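PDB 7LT2: cyclic GMP-AMP synthase-like receptor from Tribolium castaneum, which senses double-stranded RNA in the cytoplasm and makes cyclic GMP-AMP from ATP and GTP to trigger innate immune responses. Local coordinates for residues P150-N153 / C157-T160; N4-I9 / V262-K267; K40-L45 / V142-N147; Q294-K299 / F305-R310. All blocks are in the same frame, centred on the assembly; numbering follows the deposited sequence.

Overall arrangement
The contacts fall into two groups, contact 4 lying opposite contacts 1 and 3 across the chain's centre. Contacts 1 and 3 lie together, their centres about 16 Å apart: helix 131-147 of contact 3 leads into strand 151-152 of contact 1, and W151 NE1 bonds back to L146 O. Contacts 2 and 4, centres about 13 Å apart, touch where helix 258-272 meets helix 301-318, L264 and I265 packing on F305 and T308. Chemistry follows place. The surface hairpin of contact 1 and partly buried contact 3 each use a hydrogen bond to a main-chain carbonyl, whereas buried contacts 2 and 4 pack apolar groups, aliphatic chains in one and threonine methyls against a phenylalanine rim in the other.

Contact 1: residues P150-N153 / C157-T160; sequences PWVN and CELT
W151 and C157 face each other in an antiparallel beta hairpin, formed by strand 151-152 and strand 156-161 at an edge of the sheet in the nucleotidyltransferase domain. They are a non-hydrogen-bonded pair with CA atoms 4.4 Å apart, and both side chains project from the same face of the sheet. With CG beside the backbone N (chi1 -68°), the indole swings back so that its pyrrole portion lies next to the cysteine. The sulfur approaches obliquely in a sulfur-aromatic contact, SG 4.3 Å from the centroid of the five-membered ring of W151 and nearest its NE1 corner, 3.6 Å from W151 NE1. The N-H itself goes to L146 O at the end of the preceding helix, which would restrain the rotation of the ring; W170 of the adjoining strand meets it too.

On the other face V152 and E158 cross at about a right angle. The methyl CG1 of V152 packs beside the glutamate carboxylate, 3.7 Å from E158 OE1, while that oxygen accepts a hydrogen bond from H167. The acidic chain thus bridges from its own strand toward 164-171 and leaves its flank to the valine.

Between these faces the main chain does the joining: E158 N donates to P150 O at 2.8 Å, and the same carbonyl receives a CA-H...O contact from C157 CA at 3.2 Å.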
loop_
_atom_site.group_PDB
_atom_site.type_symbol
_atom_site.label_atom_id
_atom_site.label_comp_id
_atom_site.label_asym_id
_atom_site.label_seq_id
_atom_site.Cartn_x
_atom_site.Cartn_y
_atom_site.Cartn_z
ATOM N N PRO A 150 -7.757 19.262 20.313
ATOM C CA PRO A 150 -8.965 20.098 20.331
ATOM C C PRO A 150 -10.042 19.482 19.453
ATOM O O PRO A 150 -9.778 19.085 18.316
ATOM C CB PRO A 150 -8.484 21.442 19.765
ATOM C CG PRO A 150 -6.999 21.394 19.806
ATOM C CD PRO A 150 -6.614 19.953 19.698
ATOM N N TRP A 151 -11.255 19.400 19.985
ATOM C CA TRP A 151 -12.395 18.909 19.226
ATOM C C TRP A 151 -13.321 20.064 18.878
ATOM O O TRP A 151 -13.589 20.935 19.711
ATOM C CB TRP A 151 -13.180 17.843 19.996
ATOM C CG TRP A 151 -12.453 16.542 20.208
ATOM C CD1 TRP A 151 -11.151 16.265 19.907
ATOM C CD2 TRP A 151 -12.998 15.343 20.774
ATOM N NE1 TRP A 151 -10.851 14.964 20.256
ATOM C CE2 TRP A 151 -11.969 14.380 20.789
ATOM C CE3 TRP A 151 -14.257 14.994 21.274
ATOM C CZ2 TRP A 151 -12.161 13.087 21.283
ATOM C CZ3 TRP A 151 -14.447 13.711 21.766
ATOM C CH2 TRP A 151 -13.403 12.773 21.766
ATOM N N VAL A 152 -13.797 20.069 17.637
ATOM C CA VAL A 152 -14.857 20.962 17.203
ATOM C C VAL A 152 -16.029 20.099 16.760
ATOM O O VAL A 152 -15.891 18.894 16.539
ATOM C CB VAL A 152 -14.407 21.906 16.068
ATOM C CG1 VAL A 152 -13.226 22.750 16.514
ATOM C CG2 VAL A 152 -14.056 21.109 14.819
ATOM N N ASN A 153 -17.194 20.728 16.649
ATOM C CA ASN A 153 -18.405 20.075 16.130
ATOM C C ASN A 153 -18.664 18.829 16.975
ATOM O O ASN A 153 -18.734 18.939 18.210
ATOM C CB ASN A 153 -18.226 19.840 14.633
ATOM C CG ASN A 153 -19.535 19.553 13.927
ATOM O OD1 ASN A 153 -20.288 18.659 14.321
ATOM N ND2 ASN A 153 -19.822 20.320 12.879
ATOM N N CYS A 157 -11.506 16.350 15.473
ATOM C CA CYS A 157 -10.264 16.967 15.920
ATOM C C CYS A 157 -9.880 18.108 14.991
ATOM O O CYS A 157 -10.089 18.033 13.777
ATOM C CB CYS A 157 -9.123 15.954 15.949
ATOM S SG CYS A 157 -9.441 14.518 16.935
ATOM N N GLU A 158 -9.300 19.161 15.562
ATOM C CA GLU A 158 -8.809 20.290 14.780
ATOM C C GLU A 158 -7.305 20.413 14.970
ATOM O O GLU A 158 -6.830 20.571 16.100
ATOM C CB GLU A 158 -9.515 21.585 15.177
ATOM C CG GLU A 158 -9.142 22.769 14.297
ATOM C CD GLU A 158 -10.088 23.939 14.459
ATOM O OE1 GLU A 158 -11.132 23.964 13.754
ATOM O OE2 GLU A 158 -9.795 24.824 15.284
ATOM N N LEU A 159 -6.564 20.333 13.866
ATOM C CA LEU A 159 -5.118 20.484 13.857
ATOM C C LEU A 159 -4.724 21.579 12.875
ATOM O O LEU A 159 -5.364 21.769 11.836
ATOM C CB LEU A 159 -4.410 19.180 13.465
ATOM C CG LEU A 159 -4.561 17.943 14.350
ATOM C CD1 LEU A 159 -3.628 16.850 13.864
ATOM C CD2 LEU A 159 -4.281 18.278 15.805
ATOM N N THR A 160 -3.654 22.290 13.204
ATOM C CA THR A 160 -3.131 23.340 12.345
ATOM C C THR A 160 -1.689 23.030 11.972
ATOM O O THR A 160 -0.977 22.333 12.700
ATOM C CB THR A 160 -3.202 24.709 13.027
ATOM O OG1 THR A 160 -2.376 24.701 14.197
ATOM C CG2 THR A 160 -4.630 25.027 13.432
#

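Contact 2: residues N4-I9 / V262-K267; sequences NILNDI and VKLIKK
L264 is the residue through which helix 258-272 meets the N-terminal helix 5-13, and L6 is its chief partner. Nothing polar joins the two segments; the contact is a small patch of aliphatic packing, and it brings together residues more than 250 positions apart in the chain. It ties the N-terminal helix to the HhH/H2TH-like domain, where K266 of helix 258-272 probably contributes to ATP binding. Both leucines have extended chains, CD1 lying anti to CA, yet they use different branches. L264 reaches forward with its end methyl, whose CD1 comes to 4.0 Å from CD2 of L6, and L6 answers with the methyl that branches off the line of its chain. The other methyl of L264 takes part as well, its CD2 standing 4.2 Å from the same L6 CD2. Further back, the CB of L6 adds a contact at 4.1 Å to L264 CD1, which therefore lies along the base as well as the branch of the opposing side chain. The two chains meet at a slant.

I9, one turn further along the helix, is a looser third member. Its CG2 methyl approaches L264 CD2 at 4.4 Å, and so L264 is approached by two residues of one helical face.

The CA atoms of L6 and L264 are 8.1 Å apart, a separation spanned by side chains alone. Around this patch, helix 301-318 supplies L301 against L6 and F305 against L264, I14 closes on L264 from the loop after helix 5-13, and helix 368-375 brings Y374 against I9.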
loop_
_atom_site.group_PDB
_atom_site.type_symbol
_atom_site.label_atom_id
_atom_site.label_comp_id
_atom_site.label_asym_id
_atom_site.label_seq_id
_atom_site.Cartn_x
_atom_site.Cartn_y
_atom_site.Cartn_z
ATOM N N ASN A 4 -0.954 9.508 -29.277
ATOM C CA ASN A 4 -1.225 10.151 -27.998
ATOM C C ASN A 4 -2.545 9.694 -27.385
ATOM O O ASN A 4 -2.944 10.233 -26.344
ATOM C CB ASN A 4 -1.214 11.679 -28.157
ATOM C CG ASN A 4 -1.101 12.404 -26.832
ATOM O OD1 ASN A 4 -0.147 12.203 -26.082
ATOM N ND2 ASN A 4 -2.079 13.254 -26.534
ATOM N N ILE A 5 -3.216 8.705 -27.982
ATOM C CA ILE A 5 -4.536 8.290 -27.510
ATOM C C ILE A 5 -4.465 7.817 -26.064
ATOM O O ILE A 5 -5.280 8.213 -25.221
ATOM C CB ILE A 5 -5.113 7.193 -28.422
ATOM C CG1 ILE A 5 -5.514 7.773 -29.780
ATOM C CG2 ILE A 5 -6.295 6.510 -27.750
ATOM C CD1 ILE A 5 -6.008 6.727 -30.757
ATOM N N LEU A 6 -3.494 6.958 -25.756
ATOM C CA LEU A 6 -3.433 6.381 -24.416
ATOM C C LEU A 6 -3.014 7.419 -23.384
ATOM O O LEU A 6 -3.588 7.478 -22.291
ATOM C CB LEU A 6 -2.488 5.182 -24.409
ATOM C CG LEU A 6 -3.045 3.968 -25.155
ATOM C CD1 LEU A 6 -2.012 2.869 -25.237
ATOM C CD2 LEU A 6 -4.299 3.469 -24.452
ATOM N N ASN A 7 -2.030 8.257 -23.719
ATOM C CA ASN A 7 -1.613 9.319 -22.809
ATOM C C ASN A 7 -2.750 10.302 -22.546
ATOM O O ASN A 7 -2.897 10.806 -21.427
ATOM C CB ASN A 7 -0.392 10.036 -23.386
ATOM C CG ASN A 7 0.030 11.234 -22.558
ATOM O OD1 ASN A 7 -0.008 12.375 -23.024
ATOM N ND2 ASN A 7 0.428 10.982 -21.322
ATOM N N ASP A 8 -3.574 10.572 -23.565
ATOM C CA ASP A 8 -4.710 11.475 -23.404
ATOM C C ASP A 8 -5.766 10.879 -22.476
ATOM O O ASP A 8 -6.290 11.573 -21.595
ATOM C CB ASP A 8 -5.298 11.800 -24.781
ATOM C CG ASP A 8 -6.528 12.687 -24.713
ATOM O OD1 ASP A 8 -6.425 13.830 -24.219
ATOM O OD2 ASP A 8 -7.599 12.244 -25.179
ATOM N N ILE A 9 -6.089 9.596 -22.659
ATOM C CA ILE A 9 -7.018 8.912 -21.757
ATOM C C ILE A 9 -6.511 8.982 -20.321
ATOM O O ILE A 9 -7.263 9.288 -19.387
ATOM C CB ILE A 9 -7.221 7.454 -22.209
ATOM C CG1 ILE A 9 -7.948 7.406 -23.558
ATOM C CG2 ILE A 9 -7.972 6.653 -21.142
ATOM C CD1 ILE A 9 -8.051 6.012 -24.132
ATOM N N VAL A 262 0.312 0.317 -16.228
ATOM C CA VAL A 262 -0.332 -0.361 -15.104
ATOM C C VAL A 262 -1.721 0.211 -14.875
ATOM O O VAL A 262 -2.689 -0.531 -14.676
ATOM C CB VAL A 262 0.519 -0.252 -13.827
ATOM C CG1 VAL A 262 -0.250 -0.840 -12.640
ATOM C CG2 VAL A 262 1.829 -0.980 -13.995
ATOM N N LYS A 263 -1.835 1.539 -14.899
ATOM C CA LYS A 263 -3.106 2.180 -14.588
ATOM C C LYS A 263 -4.135 1.946 -15.685
ATOM O O LYS A 263 -5.322 1.781 -15.383
ATOM C CB LYS A 263 -2.878 3.673 -14.334
ATOM C CG LYS A 263 -2.206 3.934 -12.970
ATOM C CD LYS A 263 -1.995 5.416 -12.707
ATOM C CE LYS A 263 -0.731 5.919 -13.388
ATOM N NZ LYS A 263 -0.405 7.314 -12.975
ATOM N N LEU A 264 -3.701 1.896 -16.949
ATOM C CA LEU A 264 -4.621 1.552 -18.032
ATOM C C LEU A 264 -5.193 0.155 -17.834
ATOM O O LEU A 264 -6.394 -0.064 -18.020
ATOM C CB LEU A 264 -3.911 1.650 -19.386
ATOM C CG LEU A 264 -3.512 3.049 -19.856
ATOM C CD1 LEU A 264 -2.475 2.967 -20.970
ATOM C CD2 LEU A 264 -4.730 3.814 -20.329
ATOM N N ILE A 265 -4.346 -0.803 -17.449
ATOM C CA ILE A 265 -4.834 -2.155 -17.195
ATOM C C ILE A 265 -5.720 -2.184 -15.953
ATOM O O ILE A 265 -6.761 -2.854 -15.938
ATOM C CB ILE A 265 -3.654 -3.140 -17.092
ATOM C CG1 ILE A 265 -2.968 -3.271 -18.457
ATOM C CG2 ILE A 265 -4.126 -4.499 -16.577
ATOM C CD1 ILE A 265 -1.734 -4.149 -18.452
ATOM N N LYS A 266 -5.344 -1.445 -14.902
ATOM C CA LYS A 266 -6.198 -1.391 -13.713
ATOM C C LYS A 266 -7.549 -0.763 -14.033
ATOM O O LYS A 266 -8.578 -1.174 -13.481
ATOM C CB LYS A 266 -5.504 -0.620 -12.582
ATOM C CG LYS A 266 -4.381 -1.388 -11.900
ATOM C CD LYS A 266 -3.653 -0.529 -10.866
ATOM C CE LYS A 266 -4.563 -0.142 -9.716
ATOM N NZ LYS A 266 -3.828 0.497 -8.575
ATOM N N LYS A 267 -7.570 0.238 -14.920
ATOM C CA LYS A 267 -8.840 0.828 -15.330
ATOM C C LYS A 267 -9.702 -0.196 -16.050
ATOM O O LYS A 267 -10.912 -0.285 -15.808
ATOM C CB LYS A 267 -8.587 2.044 -16.225
ATOM C CG LYS A 267 -9.844 2.813 -16.653
ATOM C CD LYS A 267 -10.469 3.545 -15.477
ATOM C CE LYS A 267 -11.525 4.557 -15.919
ATOM N NZ LYS A 267 -12.645 3.889 -16.621
#

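Contact 3: residues K40-L45 / V142-N147; sequences KTQDPL and VQKTLN
Q42 and T145 mark the closest backbone approach, CA to CA 6.5 Å, where the junction of helix 18-42 with helix 44-49 passes helix 131-147. K144 makes the polar link. Its chain is fully extended, with CG anti to the backbone N (chi1 -171°), and this carries the ammonium across to the main chain of the other segment, where K144 NZ donates to Q42 O at 2.9 Å. The donor lies in the carbonyl plane, at a C=O...N angle of 159°. Along the way the lysine methylenes pass the amide of Q42, with K144 CE 3.5 Å from Q42 OE1.

The glutamine chain bends at chi2 (-55°), folding its amide back so that Q42 NE2 donates to T41 OG1 at 3.1 Å, nearly in the amide plane. This bond would help keep the amide beside the lysine. Nearer its base, Q42 CG packs 3.8 Å from T145 OG1, a hydroxyl bonded to L141 O within its own helix.

Just beyond, D43 is the N-cap of helix 44-49, its OD2 receiving F46 N. The arrangement is a helix-to-helix junction in which a lysine binds a main-chain carbonyl near a helix's C-terminal end; helix 18-42 probably corresponds to the long spine helix of cGAS relatives.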
loop_
_atom_site.group_PDB
_atom_site.type_symbol
_atom_site.label_atom_id
_atom_site.label_comp_id
_atom_site.label_asym_id
_atom_site.label_seq_id
_atom_site.Cartn_x
_atom_site.Cartn_y
_atom_site.Cartn_z
ATOM N N LYS A 40 3.721 10.491 20.578
ATOM C CA LYS A 40 4.929 10.330 21.384
ATOM C C LYS A 40 4.750 10.904 22.785
ATOM O O LYS A 40 5.296 10.363 23.756
ATOM C CB LYS A 40 6.118 10.996 20.689
ATOM C CG LYS A 40 6.524 10.372 19.366
ATOM C CD LYS A 40 7.645 11.201 18.738
ATOM C CE LYS A 40 8.151 10.593 17.442
ATOM N NZ LYS A 40 9.201 11.466 16.823
ATOM N N THR A 41 3.996 12.003 22.917
ATOM C CA THR A 41 3.786 12.592 24.238
ATOM C C THR A 41 2.924 11.711 25.134
ATOM O O THR A 41 2.958 11.876 26.360
ATOM C CB THR A 41 3.136 13.975 24.134
ATOM O OG1 THR A 41 1.748 13.833 23.794
ATOM C CG2 THR A 41 3.832 14.825 23.091
ATOM N N GLN A 42 2.165 10.783 24.551
ATOM C CA GLN A 42 1.211 9.967 25.288
ATOM C C GLN A 42 1.754 8.608 25.707
ATOM O O GLN A 42 1.085 7.907 26.473
ATOM C CB GLN A 42 -0.058 9.765 24.447
ATOM C CG GLN A 42 -0.804 11.055 24.197
ATOM C CD GLN A 42 -1.126 11.775 25.486
ATOM O OE1 GLN A 42 -1.902 11.282 26.304
ATOM N NE2 GLN A 42 -0.513 12.937 25.687
ATOM N N ASP A 43 2.940 8.216 25.235
ATOM C CA ASP A 43 3.468 6.900 25.567
ATOM C C ASP A 43 4.975 6.841 25.361
ATOM O O ASP A 43 5.449 6.792 24.219
ATOM C CB ASP A 43 2.789 5.817 24.730
ATOM C CG ASP A 43 3.046 4.428 25.269
ATOM O OD1 ASP A 43 2.457 4.078 26.313
ATOM O OD2 ASP A 43 3.841 3.687 24.658
ATOM N N PRO A 44 5.759 6.825 26.441
ATOM C CA PRO A 44 7.217 6.724 26.281
ATOM C C PRO A 44 7.666 5.472 25.546
ATOM O O PRO A 44 8.679 5.516 24.838
ATOM C CB PRO A 44 7.726 6.742 27.730
ATOM C CG PRO A 44 6.649 7.453 28.495
ATOM C CD PRO A 44 5.359 7.046 27.839
ATOM N N LEU A 45 6.957 4.352 25.699
ATOM C CA LEU A 45 7.345 3.142 24.980
ATOM C C LEU A 45 7.163 3.317 23.477
ATOM O O LEU A 45 8.004 2.860 22.693
ATOM C CB LEU A 45 6.544 1.942 25.486
ATOM C CG LEU A 45 6.837 0.592 24.821
ATOM C CD1 LEU A 45 8.326 0.267 24.803
ATOM C CD2 LEU A 45 6.057 -0.519 25.530
ATOM N N VAL A 142 -3.885 5.420 19.853
ATOM C CA VAL A 142 -4.545 6.387 18.981
ATOM C C VAL A 142 -5.727 7.042 19.691
ATOM O O VAL A 142 -5.902 8.266 19.626
ATOM C CB VAL A 142 -4.958 5.711 17.661
ATOM C CG1 VAL A 142 -5.846 6.638 16.843
ATOM C CG2 VAL A 142 -3.705 5.332 16.869
ATOM N N GLN A 143 -6.543 6.247 20.397
ATOM C CA GLN A 143 -7.656 6.807 21.163
ATOM C C GLN A 143 -7.155 7.781 22.223
ATOM O O GLN A 143 -7.695 8.882 22.380
ATOM C CB GLN A 143 -8.468 5.682 21.819
ATOM C CG GLN A 143 -9.222 4.778 20.852
ATOM C CD GLN A 143 -10.519 5.396 20.360
ATOM O OE1 GLN A 143 -10.812 6.555 20.638
ATOM N NE2 GLN A 143 -11.301 4.617 19.621
ATOM N N LYS A 144 -6.126 7.376 22.970
ATOM C CA LYS A 144 -5.548 8.246 23.988
ATOM C C LYS A 144 -5.107 9.572 23.386
ATOM O O LYS A 144 -5.345 10.639 23.968
ATOM C CB LYS A 144 -4.371 7.533 24.657
ATOM C CG LYS A 144 -3.807 8.220 25.883
ATOM C CD LYS A 144 -2.639 7.419 26.441
ATOM C CE LYS A 144 -2.073 8.063 27.700
ATOM N NZ LYS A 144 -1.043 7.175 28.311
ATOM N N THR A 145 -4.483 9.519 22.207
ATOM C CA THR A 145 -3.989 10.719 21.539
ATOM C C THR A 145 -5.135 11.595 21.046
ATOM O O THR A 145 -5.121 12.817 21.240
ATOM C CB THR A 145 -3.077 10.313 20.380
ATOM O OG1 THR A 145 -1.975 9.545 20.885
ATOM C CG2 THR A 145 -2.541 11.542 19.657
ATOM N N LEU A 146 -6.142 10.986 20.407
ATOM C CA LEU A 146 -7.295 11.747 19.926
ATOM C C LEU A 146 -7.953 12.550 21.046
ATOM O O LEU A 146 -8.416 13.674 20.820
ATOM C CB LEU A 146 -8.307 10.801 19.278
ATOM C CG LEU A 146 -7.916 10.174 17.934
ATOM C CD1 LEU A 146 -8.805 8.975 17.637
ATOM C CD2 LEU A 146 -8.016 11.192 16.817
ATOM N N ASN A 147 -7.998 11.996 22.262
ATOM C CA ASN A 147 -8.638 12.687 23.379
ATOM C C ASN A 147 -7.908 13.957 23.794
ATOM O O ASN A 147 -8.528 14.834 24.410
ATOM C CB ASN A 147 -8.747 11.762 24.599
ATOM C CG ASN A 147 -9.761 10.657 24.410
ATOM O OD1 ASN A 147 -10.683 10.770 23.605
ATOM N ND2 ASN A 147 -9.602 9.579 25.170
#

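Contact 4: residues Q294-K299 / F305-R310; sequences QSFWNK and FMTTLR
F296 meets T307 and T308 where a 3-10 segment, 294-298, folds back on helix 301-318 in the HhH/H2TH-like domain, close to the manganese site. The phenylalanine CB points toward that helix, and with CG anti to the backbone N (chi1 173°) the ring extends toward helix 301-318. Its near side is taken up by the next residue: CD2 hangs over the centre of the W297 ring, 3.5 Å above its plane, so that an edge of F296 rests on the indole face. Further out, the two sides of the ring part company. On one, CE1 of F296 lies 3.7 Å from CG2 of T307; on the other, CE2 of F296 lies 3.8 Å from CG2 of T308, a methyl near the ring plane.

Both threonines present their methyls to the ring and turn their hydroxyls back into their own helix, T307 OG1 bonding to E303 O and T308 OG1 to V304 O. K292 adds a cation-pi contact to F296, while W297 packs on I289, a manganese-binding residue. At the tip, CZ of F296 reaches both methyls, 3.7 Å from T307 CG2 and 4.0 Å from T308 CG2.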
loop_
_atom_site.group_PDB
_atom_site.type_symbol
_atom_site.label_atom_id
_atom_site.label_comp_id
_atom_site.label_asym_id
_atom_site.label_seq_id
_atom_site.Cartn_x
_atom_site.Cartn_y
_atom_site.Cartn_z
ATOM N N GLN A 294 15.619 -3.632 -19.751
ATOM C CA GLN A 294 15.211 -2.297 -19.318
ATOM C C GLN A 294 14.681 -1.456 -20.478
ATOM O O GLN A 294 13.824 -0.588 -20.276
ATOM C CB GLN A 294 16.380 -1.581 -18.638
ATOM C CG GLN A 294 16.568 -2.004 -17.200
ATOM C CD GLN A 294 15.294 -1.838 -16.397
ATOM O OE1 GLN A 294 14.824 -0.716 -16.186
ATOM N NE2 GLN A 294 14.716 -2.958 -15.957
ATOM N N SER A 295 15.163 -1.699 -21.699
ATOM C CA SER A 295 14.744 -0.891 -22.838
ATOM C C SER A 295 13.269 -1.071 -23.177
ATOM O O SER A 295 12.702 -0.228 -23.877
ATOM C CB SER A 295 15.603 -1.229 -24.056
ATOM O OG SER A 295 15.547 -2.618 -24.331
ATOM N N PHE A 296 12.637 -2.141 -22.688
ATOM C CA PHE A 296 11.230 -2.382 -22.999
ATOM C C PHE A 296 10.359 -1.204 -22.588
ATOM O O PHE A 296 9.418 -0.835 -23.302
ATOM C CB PHE A 296 10.768 -3.661 -22.301
ATOM C CG PHE A 296 9.295 -3.921 -22.411
ATOM C CD1 PHE A 296 8.741 -4.369 -23.599
ATOM C CD2 PHE A 296 8.466 -3.744 -21.310
ATOM C CE1 PHE A 296 7.383 -4.620 -23.696
ATOM C CE2 PHE A 296 7.106 -3.995 -21.396
ATOM C CZ PHE A 296 6.562 -4.434 -22.594
ATOM N N TRP A 297 10.670 -0.583 -21.453
ATOM C CA TRP A 297 9.839 0.478 -20.903
ATOM C C TRP A 297 9.978 1.799 -21.647
ATOM O O TRP A 297 9.242 2.745 -21.341
ATOM C CB TRP A 297 10.170 0.640 -19.418
ATOM C CG TRP A 297 10.065 -0.681 -18.702
ATOM C CD1 TRP A 297 11.093 -1.425 -18.197
ATOM C CD2 TRP A 297 8.867 -1.431 -18.456
ATOM N NE1 TRP A 297 10.608 -2.581 -17.638
ATOM C CE2 TRP A 297 9.246 -2.613 -17.786
ATOM C CE3 TRP A 297 7.513 -1.219 -18.738
ATOM C CZ2 TRP A 297 8.320 -3.581 -17.387
ATOM C CZ3 TRP A 297 6.588 -2.181 -18.337
ATOM C CH2 TRP A 297 7.000 -3.348 -17.669
ATOM N N ASN A 298 10.880 1.887 -22.622
ATOM C CA ASN A 298 11.018 3.080 -23.444
ATOM C C ASN A 298 10.321 2.948 -24.789
ATOM O O ASN A 298 10.397 3.869 -25.608
ATOM C CB ASN A 298 12.500 3.412 -23.644
ATOM C CG ASN A 298 13.166 3.832 -22.350
ATOM O OD1 ASN A 298 12.543 4.485 -21.514
ATOM N ND2 ASN A 298 14.426 3.441 -22.167
ATOM N N LYS A 299 9.635 1.835 -25.029
ATOM C CA LYS A 299 8.842 1.693 -26.238
ATOM C C LYS A 299 7.609 2.590 -26.149
ATOM O O LYS A 299 7.361 3.254 -25.141
ATOM C CB LYS A 299 8.480 0.226 -26.452
ATOM C CG LYS A 299 9.711 -0.620 -26.721
ATOM C CD LYS A 299 9.389 -2.067 -26.982
ATOM C CE LYS A 299 10.621 -2.788 -27.514
ATOM N NZ LYS A 299 10.292 -4.096 -28.143
ATOM N N PHE A 305 1.613 -1.090 -23.394
ATOM C CA PHE A 305 0.277 -1.467 -22.935
ATOM C C PHE A 305 -0.179 -2.778 -23.566
ATOM O O PHE A 305 -0.640 -3.688 -22.866
ATOM C CB PHE A 305 -0.717 -0.344 -23.245
ATOM C CG PHE A 305 -2.166 -0.733 -23.045
ATOM C CD1 PHE A 305 -2.686 -0.906 -21.770
ATOM C CD2 PHE A 305 -3.010 -0.896 -24.131
ATOM C CE1 PHE A 305 -4.013 -1.257 -21.583
ATOM C CE2 PHE A 305 -4.341 -1.246 -23.953
ATOM C CZ PHE A 305 -4.843 -1.427 -22.679
ATOM N N MET A 306 -0.072 -2.889 -24.893
ATOM C CA MET A 306 -0.533 -4.096 -25.572
ATOM C C MET A 306 0.267 -5.319 -25.149
ATOM O O MET A 306 -0.293 -6.407 -24.965
ATOM C CB MET A 306 -0.454 -3.912 -27.088
ATOM C CG MET A 306 -1.485 -2.946 -27.651
ATOM S SD MET A 306 -3.179 -3.471 -27.318
ATOM C CE MET A 306 -3.170 -5.092 -28.074
ATOM N N THR A 307 1.582 -5.169 -24.999
ATOM C CA THR A 307 2.401 -6.324 -24.661
ATOM C C THR A 307 2.155 -6.779 -23.229
ATOM O O THR A 307 2.018 -7.982 -22.975
ATOM C CB THR A 307 3.878 -6.006 -24.882
ATOM O OG1 THR A 307 4.107 -5.818 -26.283
ATOM C CG2 THR A 307 4.748 -7.151 -24.380
ATOM N N THR A 308 2.084 -5.836 -22.279
ATOM C CA THR A 308 1.844 -6.229 -20.893
ATOM C C THR A 308 0.419 -6.731 -20.702
ATOM O O THR A 308 0.186 -7.612 -19.872
ATOM C CB THR A 308 2.145 -5.077 -19.924
ATOM O OG1 THR A 308 1.369 -3.913 -20.248
ATOM C CG2 THR A 308 3.629 -4.726 -19.952
ATOM N N LEU A 309 -0.537 -6.206 -21.475
ATOM C CA LEU A 309 -1.901 -6.722 -21.402
ATOM C C LEU A 309 -1.963 -8.175 -21.855
ATOM O O LEU A 309 -2.639 -8.999 -21.228
ATOM C CB LEU A 309 -2.843 -5.859 -22.242
ATOM C CG LEU A 309 -4.310 -6.308 -22.333
ATOM C CD1 LEU A 309 -4.997 -6.320 -20.970
ATOM C CD2 LEU A 309 -5.085 -5.431 -23.309
ATOM N N ARG A 310 -1.255 -8.508 -22.937
ATOM C CA ARG A 310 -1.192 -9.894 -23.394
ATOM C C ARG A 310 -0.571 -10.804 -22.339
ATOM O O ARG A 310 -1.062 -11.915 -22.101
ATOM C CB ARG A 310 -0.396 -9.973 -24.697
ATOM C CG ARG A 310 -1.082 -9.336 -25.896
ATOM C CD ARG A 310 -0.233 -9.491 -27.148
ATOM N NE ARG A 310 -0.769 -8.735 -28.274
ATOM C CZ ARG A 310 -1.692 -9.191 -29.110
ATOM N NH1 ARG A 310 -2.207 -10.403 -28.980
ATOM N NH2 ARG A 310 -2.107 -8.410 -30.104
#